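Long-range contact in Mll7089 protein (Mesorhizobium loti, PDB 2OZ8), which is of unknown function but, as a putative mandelate racemase relative, probably binds magnesium and may act as a hydro-lyase: residues R9-R17 against W358-L369. Residues are numbered along the deposited sequence; the frame is centred on the assembly and turned at random.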
ATOM      1  N   ARG A   9     -51.556   1.381   2.508  1.00 47.32           N
ATOM      2  CA  ARG A   9     -52.301   2.538   3.008  1.00 49.28           C
ATOM      3  C   ARG A   9     -51.305   3.609   3.467  1.00 48.16           C
ATOM      4  O   ARG A   9     -50.360   3.290   4.185  1.00 49.03           O
ATOM      5  CB  ARG A   9     -53.177   2.068   4.165  1.00 49.81           C
ATOM      6  CG  ARG A   9     -54.436   2.892   4.537  1.00 53.31           C
ATOM      7  CD  ARG A   9     -55.121   2.259   5.828  1.00 54.06           C
ATOM      8  NE  ARG A   9     -55.708   0.915   5.594  1.00 61.83           N
ATOM      9  CZ  ARG A   9     -55.489  -0.207   6.308  1.00 63.16           C
ATOM     10  NH1 ARG A   9     -54.674  -0.232   7.366  1.00 61.61           N
ATOM     11  NH2 ARG A   9     -56.117  -1.331   5.949  1.00 64.09           N
ATOM     12  N   ILE A  10     -51.485   4.865   3.048  1.00 47.40           N
ATOM     13  CA  ILE A  10     -50.610   5.947   3.492  1.00 45.69           C
ATOM     14  C   ILE A  10     -51.349   6.995   4.325  1.00 45.99           C
ATOM     15  O   ILE A  10     -52.314   7.625   3.863  1.00 46.96           O
ATOM     16  CB  ILE A  10     -49.895   6.651   2.327  1.00 46.01           C
ATOM     17  CG1 ILE A  10     -49.202   5.643   1.373  1.00 44.38           C
ATOM     18  CG2 ILE A  10     -48.900   7.747   2.863  1.00 44.39           C
ATOM     19  CD1 ILE A  10     -47.873   5.109   1.840  1.00 41.65           C
ATOM     20  N   THR A  11     -50.898   7.219   5.550  1.00 44.92           N
ATOM     21  CA  THR A  11     -51.494   8.275   6.341  1.00 44.22           C
ATOM     22  C   THR A  11     -50.483   9.361   6.629  1.00 43.22           C
ATOM     23  O   THR A  11     -49.490   9.113   7.322  1.00 43.56           O
ATOM     24  CB  THR A  11     -52.090   7.747   7.654  1.00 44.34           C
ATOM     25  OG1 THR A  11     -52.890   6.598   7.377  1.00 45.67           O
ATOM     26  CG2 THR A  11     -52.961   8.778   8.259  1.00 44.98           C
ATOM     27  N   ARG A  12     -50.761  10.563   6.127  1.00 41.26           N
ATOM     28  CA  ARG A  12     -49.853  11.683   6.254  1.00 39.44           C
ATOM     29  C   ARG A  12     -50.058  12.483   7.551  1.00 39.45           C
ATOM     30  O   ARG A  12     -51.187  12.811   7.893  1.00 40.44           O
ATOM     31  CB  ARG A  12     -50.006  12.563   5.038  1.00 38.05           C
ATOM     32  CG  ARG A  12     -48.956  13.594   4.872  1.00 38.32           C
ATOM     33  CD  ARG A  12     -49.401  14.637   3.887  1.00 34.86           C
ATOM     34  NE  ARG A  12     -48.411  15.703   3.731  1.00 38.85           N
ATOM     35  CZ  ARG A  12     -48.273  16.735   4.558  1.00 40.06           C
ATOM     36  NH1 ARG A  12     -49.069  16.857   5.621  1.00 39.78           N
ATOM     37  NH2 ARG A  12     -47.361  17.662   4.306  1.00 37.14           N
ATOM     38  N   PHE A  13     -48.963  12.790   8.249  1.00 38.94           N
ATOM     39  CA  PHE A  13     -48.922  13.668   9.427  1.00 38.83           C
ATOM     40  C   PHE A  13     -47.959  14.879   9.213  1.00 39.79           C
ATOM     41  O   PHE A  13     -46.924  14.801   8.511  1.00 40.52           O
ATOM     42  CB  PHE A  13     -48.505  12.874  10.668  1.00 38.80           C
ATOM     43  CG  PHE A  13     -49.399  11.666  10.963  1.00 39.22           C
ATOM     44  CD1 PHE A  13     -50.588  11.811  11.665  1.00 39.42           C
ATOM     45  CD2 PHE A  13     -49.059  10.403  10.508  1.00 40.02           C
ATOM     46  CE1 PHE A  13     -51.424  10.722  11.911  1.00 39.02           C
ATOM     47  CE2 PHE A  13     -49.880   9.311  10.753  1.00 39.06           C
ATOM     48  CZ  PHE A  13     -51.065   9.475  11.455  1.00 39.12           C
ATOM     49  N   GLN A  14     -48.297  16.014   9.796  1.00 39.31           N
ATOM     50  CA  GLN A  14     -47.438  17.188   9.699  1.00 38.37           C
ATOM     51  C   GLN A  14     -47.816  18.018  10.933  1.00 38.48           C
ATOM     52  O   GLN A  14     -48.895  18.594  10.974  1.00 38.68           O
ATOM     53  CB  GLN A  14     -47.665  17.966   8.404  1.00 37.22           C
ATOM     54  CG  GLN A  14     -46.781  19.247   8.275  1.00 37.60           C
ATOM     55  CD  GLN A  14     -47.109  20.131   7.041  1.00 37.53           C
ATOM     56  OE1 GLN A  14     -47.915  19.783   6.178  1.00 40.32           O
ATOM     57  NE2 GLN A  14     -46.488  21.271   6.980  1.00 33.41           N
ATOM     58  N   PHE A  15     -46.945  18.033  11.939  1.00 38.23           N
ATOM     59  CA  PHE A  15     -47.244  18.682  13.213  1.00 38.48           C
ATOM     60  C   PHE A  15     -46.055  19.386  13.857  1.00 38.58           C
ATOM     61  O   PHE A  15     -44.916  19.057  13.574  1.00 38.84           O
ATOM     62  CB  PHE A  15     -47.855  17.688  14.184  1.00 37.08           C
ATOM     63  CG  PHE A  15     -47.016  16.436  14.438  1.00 38.44           C
ATOM     64  CD1 PHE A  15     -46.204  16.335  15.590  1.00 38.20           C
ATOM     65  CD2 PHE A  15     -47.096  15.321  13.580  1.00 38.47           C
ATOM     66  CE1 PHE A  15     -45.504  15.130  15.913  1.00 37.08           C
ATOM     67  CE2 PHE A  15     -46.375  14.124  13.849  1.00 35.90           C
ATOM     68  CZ  PHE A  15     -45.574  14.037  15.036  1.00 38.78           C
ATOM     69  N   ALA A  16     -46.350  20.354  14.729  1.00 39.04           N
ATOM     70  CA  ALA A  16     -45.344  21.088  15.510  1.00 38.57           C
ATOM     71  C   ALA A  16     -44.730  20.193  16.564  1.00 38.59           C
ATOM     72  O   ALA A  16     -45.405  19.290  17.112  1.00 38.24           O
ATOM     73  CB  ALA A  16     -45.959  22.339  16.181  1.00 37.95           C
ATOM     74  N   ARG A  17     -43.444  20.442  16.828  1.00 38.89           N
ATOM     75  CA  ARG A  17     -42.721  19.788  17.920  1.00 40.10           C
ATOM     76  C   ARG A  17     -42.942  20.551  19.215  1.00 40.41           C
ATOM     77  O   ARG A  17     -43.329  21.709  19.190  1.00 39.94           O
ATOM     78  CB  ARG A  17     -41.221  19.725  17.610  1.00 39.55           C
ATOM     79  CG  ARG A  17     -40.875  18.687  16.558  1.00 40.17           C
ATOM     80  CD  ARG A  17     -39.383  18.739  16.208  1.00 37.70           C
ATOM     81  NE  ARG A  17     -39.067  17.864  15.083  1.00 35.31           N
ATOM     82  CZ  ARG A  17     -38.679  16.601  15.207  1.00 36.95           C
ATOM     83  NH1 ARG A  17     -38.564  16.033  16.408  1.00 37.39           N
ATOM     84  NH2 ARG A  17     -38.410  15.896  14.123  1.00 37.64           N
ATOM     85  N   TRP A 358     -55.216  13.529  13.973  1.00 51.07           N
ATOM     86  CA  TRP A 358     -53.935  14.083  13.507  1.00 48.07           C
ATOM     87  C   TRP A 358     -53.609  13.943  12.021  1.00 47.21           C
ATOM     88  O   TRP A 358     -52.604  14.510  11.538  1.00 47.57           O
ATOM     89  CB  TRP A 358     -52.778  13.614  14.394  1.00 46.27           C
ATOM     90  CG  TRP A 358     -52.842  14.184  15.800  1.00 44.49           C
ATOM     91  CD1 TRP A 358     -53.220  13.517  16.951  1.00 42.09           C
ATOM     92  CD2 TRP A 358     -52.521  15.530  16.208  1.00 42.39           C
ATOM     93  NE1 TRP A 358     -53.150  14.373  18.036  1.00 40.58           N
ATOM     94  CE2 TRP A 358     -52.724  15.604  17.610  1.00 41.32           C
ATOM     95  CE3 TRP A 358     -52.053  16.672  15.526  1.00 42.92           C
ATOM     96  CZ2 TRP A 358     -52.478  16.763  18.332  1.00 43.63           C
ATOM     97  CZ3 TRP A 358     -51.819  17.821  16.232  1.00 40.87           C
ATOM     98  CH2 TRP A 358     -52.041  17.870  17.620  1.00 44.60           C
ATOM     99  N   SER A 359     -54.440  13.219  11.273  1.00 46.40           N
ATOM    100  CA  SER A 359     -54.165  13.042   9.833  1.00 46.16           C
ATOM    101  C   SER A 359     -54.123  14.406   9.148  1.00 45.53           C
ATOM    102  O   SER A 359     -54.957  15.267   9.453  1.00 44.96           O
ATOM    103  CB  SER A 359     -55.228  12.149   9.205  1.00 46.34           C
ATOM    104  OG  SER A 359     -55.072  12.021   7.792  1.00 48.38           O
ATOM    105  N   ARG A 360     -53.141  14.643   8.282  1.00 45.22           N
ATOM    106  CA  ARG A 360     -53.106  15.913   7.471  1.00 45.46           C
ATOM    107  C   ARG A 360     -52.751  15.621   6.025  1.00 45.66           C
ATOM    108  O   ARG A 360     -51.588  15.714   5.647  1.00 46.25           O
ATOM    109  CB  ARG A 360     -52.084  16.973   7.963  1.00 45.32           C
ATOM    110  CG  ARG A 360     -52.074  17.389   9.416  1.00 46.55           C
ATOM    111  CD  ARG A 360     -53.216  18.281   9.754  1.00 51.80           C
ATOM    112  NE  ARG A 360     -53.294  18.512  11.199  1.00 55.71           N
ATOM    113  CZ  ARG A 360     -54.265  18.056  11.997  1.00 55.04           C
ATOM    114  NH1 ARG A 360     -55.263  17.322  11.516  1.00 51.47           N
ATOM    115  NH2 ARG A 360     -54.216  18.334  13.295  1.00 55.84           N
ATOM    116  N   PRO A 361     -53.757  15.328   5.197  1.00 45.99           N
ATOM    117  CA  PRO A 361     -53.550  14.870   3.810  1.00 45.56           C
ATOM    118  C   PRO A 361     -52.903  15.933   2.935  1.00 45.23           C
ATOM    119  O   PRO A 361     -52.293  15.620   1.902  1.00 44.28           O
ATOM    120  CB  PRO A 361     -54.997  14.619   3.314  1.00 45.39           C
ATOM    121  CG  PRO A 361     -55.818  14.509   4.566  1.00 45.17           C
ATOM    122  CD  PRO A 361     -55.198  15.429   5.542  1.00 45.59           C
ATOM    123  N   ARG A 362     -53.074  17.182   3.334  1.00 45.42           N
ATOM    124  CA  ARG A 362     -52.748  18.312   2.475  1.00 46.37           C
ATOM    125  C   ARG A 362     -51.613  19.073   3.133  1.00 45.87           C
ATOM    126  O   ARG A 362     -51.659  19.333   4.365  1.00 46.86           O
ATOM    127  CB  ARG A 362     -53.997  19.178   2.260  1.00 47.46           C
ATOM    128  CG  ARG A 362     -53.760  20.606   1.690  1.00 50.98           C
ATOM    129  CD  ARG A 362     -53.954  20.670   0.181  1.00 55.57           C
ATOM    130  NE  ARG A 362     -53.326  21.871  -0.364  1.00 60.49           N
ATOM    131  CZ  ARG A 362     -52.008  22.071  -0.436  1.00 64.02           C
ATOM    132  NH1 ARG A 362     -51.157  21.139  -0.020  1.00 65.87           N
ATOM    133  NH2 ARG A 362     -51.530  23.199  -0.945  1.00 65.51           N
ATOM    134  N   ARG A 363     -50.567  19.329   2.342  1.00 44.30           N
ATOM    135  CA  ARG A 363     -49.361  19.999   2.821  1.00 43.51           C
ATOM    136  C   ARG A 363     -49.685  21.416   3.321  1.00 43.42           C
ATOM    137  O   ARG A 363     -50.237  22.234   2.565  1.00 43.73           O
ATOM    138  CB  ARG A 363     -48.244  20.013   1.743  1.00 43.47           C
ATOM    139  CG  ARG A 363     -46.918  20.804   2.172  1.00 43.67           C
ATOM    140  CD  ARG A 363     -45.785  20.721   1.119  1.00 42.13           C
ATOM    141  NE  ARG A 363     -46.274  21.088  -0.200  1.00 40.57           N
ATOM    142  CZ  ARG A 363     -45.955  20.500  -1.360  1.00 41.47           C
ATOM    143  NH1 ARG A 363     -45.062  19.501  -1.422  1.00 40.32           N
ATOM    144  NH2 ARG A 363     -46.520  20.949  -2.485  1.00 38.42           N
ATOM    145  N   LEU A 364     -49.332  21.699   4.583  1.00 42.51           N
ATOM    146  CA  LEU A 364     -49.597  23.001   5.182  1.00 41.35           C
ATOM    147  C   LEU A 364     -48.372  23.890   5.289  1.00 41.44           C
ATOM    148  O   LEU A 364     -47.257  23.424   5.326  1.00 43.02           O
ATOM    149  CB  LEU A 364     -50.231  22.828   6.567  1.00 40.74           C
ATOM    150  CG  LEU A 364     -51.587  22.067   6.660  1.00 42.10           C
ATOM    151  CD1 LEU A 364     -52.118  21.811   8.112  1.00 34.87           C
ATOM    152  CD2 LEU A 364     -52.687  22.712   5.778  1.00 40.19           C
ATOM    153  N   ALA A 365     -48.584  25.193   5.378  1.00 41.45           N
ATOM    154  CA  ALA A 365     -47.549  26.096   5.785  1.00 40.66           C
ATOM    155  C   ALA A 365     -47.272  25.810   7.260  1.00 41.17           C
ATOM    156  O   ALA A 365     -48.119  25.274   7.960  1.00 41.26           O
ATOM    157  CB  ALA A 365     -48.013  27.520   5.557  1.00 39.57           C
ATOM    158  N   ARG A 366     -46.075  26.123   7.721  1.00 42.08           N
ATOM    159  CA  ARG A 366     -45.686  25.930   9.127  1.00 42.60           C
ATOM    160  C   ARG A 366     -46.556  26.665  10.168  1.00 43.66           C
ATOM    161  O   ARG A 366     -46.800  26.113  11.248  1.00 43.45           O
ATOM    162  CB  ARG A 366     -44.210  26.340   9.324  1.00 43.14           C
ATOM    163  CG  ARG A 366     -43.695  26.184  10.749  1.00 40.42           C
ATOM    164  CD  ARG A 366     -43.842  24.743  11.145  1.00 37.49           C
ATOM    165  NE  ARG A 366     -43.465  24.584  12.531  1.00 40.67           N
ATOM    166  CZ  ARG A 366     -44.230  24.870  13.582  1.00 42.12           C
ATOM    167  NH1 ARG A 366     -45.458  25.321  13.446  1.00 38.62           N
ATOM    168  NH2 ARG A 366     -43.747  24.669  14.798  1.00 46.12           N
ATOM    169  N   SER A 367     -46.985  27.897   9.847  1.00 44.12           N
ATOM    170  CA  SER A 367     -47.878  28.733  10.706  1.00 44.97           C
ATOM    171  C   SER A 367     -49.278  28.144  10.893  1.00 44.86           C
ATOM    172  O   SER A 367     -50.023  28.531  11.819  1.00 44.24           O
ATOM    173  CB  SER A 367     -48.047  30.121  10.106  1.00 44.64           C
ATOM    174  OG  SER A 367     -48.502  29.991   8.760  1.00 49.93           O
ATOM    175  N   GLU A 368     -49.616  27.210  10.008  1.00 44.21           N
ATOM    176  CA  GLU A 368     -50.909  26.523  10.018  1.00 43.93           C
ATOM    177  C   GLU A 368     -50.923  25.229  10.843  1.00 43.77           C
ATOM    178  O   GLU A 368     -51.892  24.471  10.820  1.00 44.29           O
ATOM    179  CB  GLU A 368     -51.348  26.245   8.566  1.00 43.66           C
ATOM    180  CG  GLU A 368     -51.442  27.522   7.747  1.00 41.55           C
ATOM    181  CD  GLU A 368     -51.587  27.288   6.257  1.00 45.55           C
ATOM    182  OE1 GLU A 368     -51.481  26.121   5.786  1.00 44.33           O
ATOM    183  OE2 GLU A 368     -51.783  28.307   5.526  1.00 47.89           O
ATOM    184  N   LEU A 369     -49.865  24.961  11.592  1.00 43.75           N
ATOM    185  CA  LEU A 369     -49.801  23.639  12.233  1.00 42.92           C
ATOM    186  C   LEU A 369     -50.525  23.481  13.568  1.00 42.98           C
ATOM    187  O   LEU A 369     -50.768  22.358  14.026  1.00 42.87           O
ATOM    188  CB  LEU A 369     -48.357  23.173  12.341  1.00 43.34           C
ATOM    189  CG  LEU A 369     -47.874  22.124  11.320  1.00 44.34           C
ATOM    190  CD1 LEU A 369     -48.412  22.341   9.866  1.00 41.95           C
ATOM    191  CD2 LEU A 369     -46.326  21.911  11.381  1.00 41.28           C
TER
HETATM  192  O   HOH W   1     -50.244  15.836  12.094  1.00 55.01           O
HETATM  193  O   HOH W   2     -49.353  20.645  15.525  1.00 38.09           O
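Residues 9-17 of the first strand (5-17) of the N-terminal capping domain are overlaid by the chain after helix 352-357, and R360 and L364 on that tail meet R12 and Q14. At the backbone, R360 N donates to R12 O at 2.7 Å, nearly straight at 177°. The return bond uses a side chain: R12 NH1 reaches R360 O at 2.8 Å, with that oxygen 23° out of the guanidinium plane. With CG anti to the backbone N (chi1 -168°) and the chain extended to NE, R12 reaches across R360 O, and the R362-R363 backbone covers one guanidinium face; its NE and NH2 also bond the carbonyls of P58 and L57. The Q14 amide pairs with the L364 backbone: OE1 accepts from L364 N at 2.9 Å, and NE2 donates to L364 O at 2.8 Å. OE1, close to the guanidinium plane, also takes R12 NH2 at 2.9 Å and, less straight, NH1; three N-H groups on OE1 and L364 O on NE2 set the amide's flip. A leucine here would probably leave L364 N and O without these mates and cost R12 NH1 and NH2 a shared acceptor. L369 CD1 packs 3.6 Å from Q14 NE2, while water 1 joins Q14 N to W358 O. The contact thus ties the C-terminal tail back to the N-terminal domain beside the barrel, as in the two-domain enolase-superfamily fold.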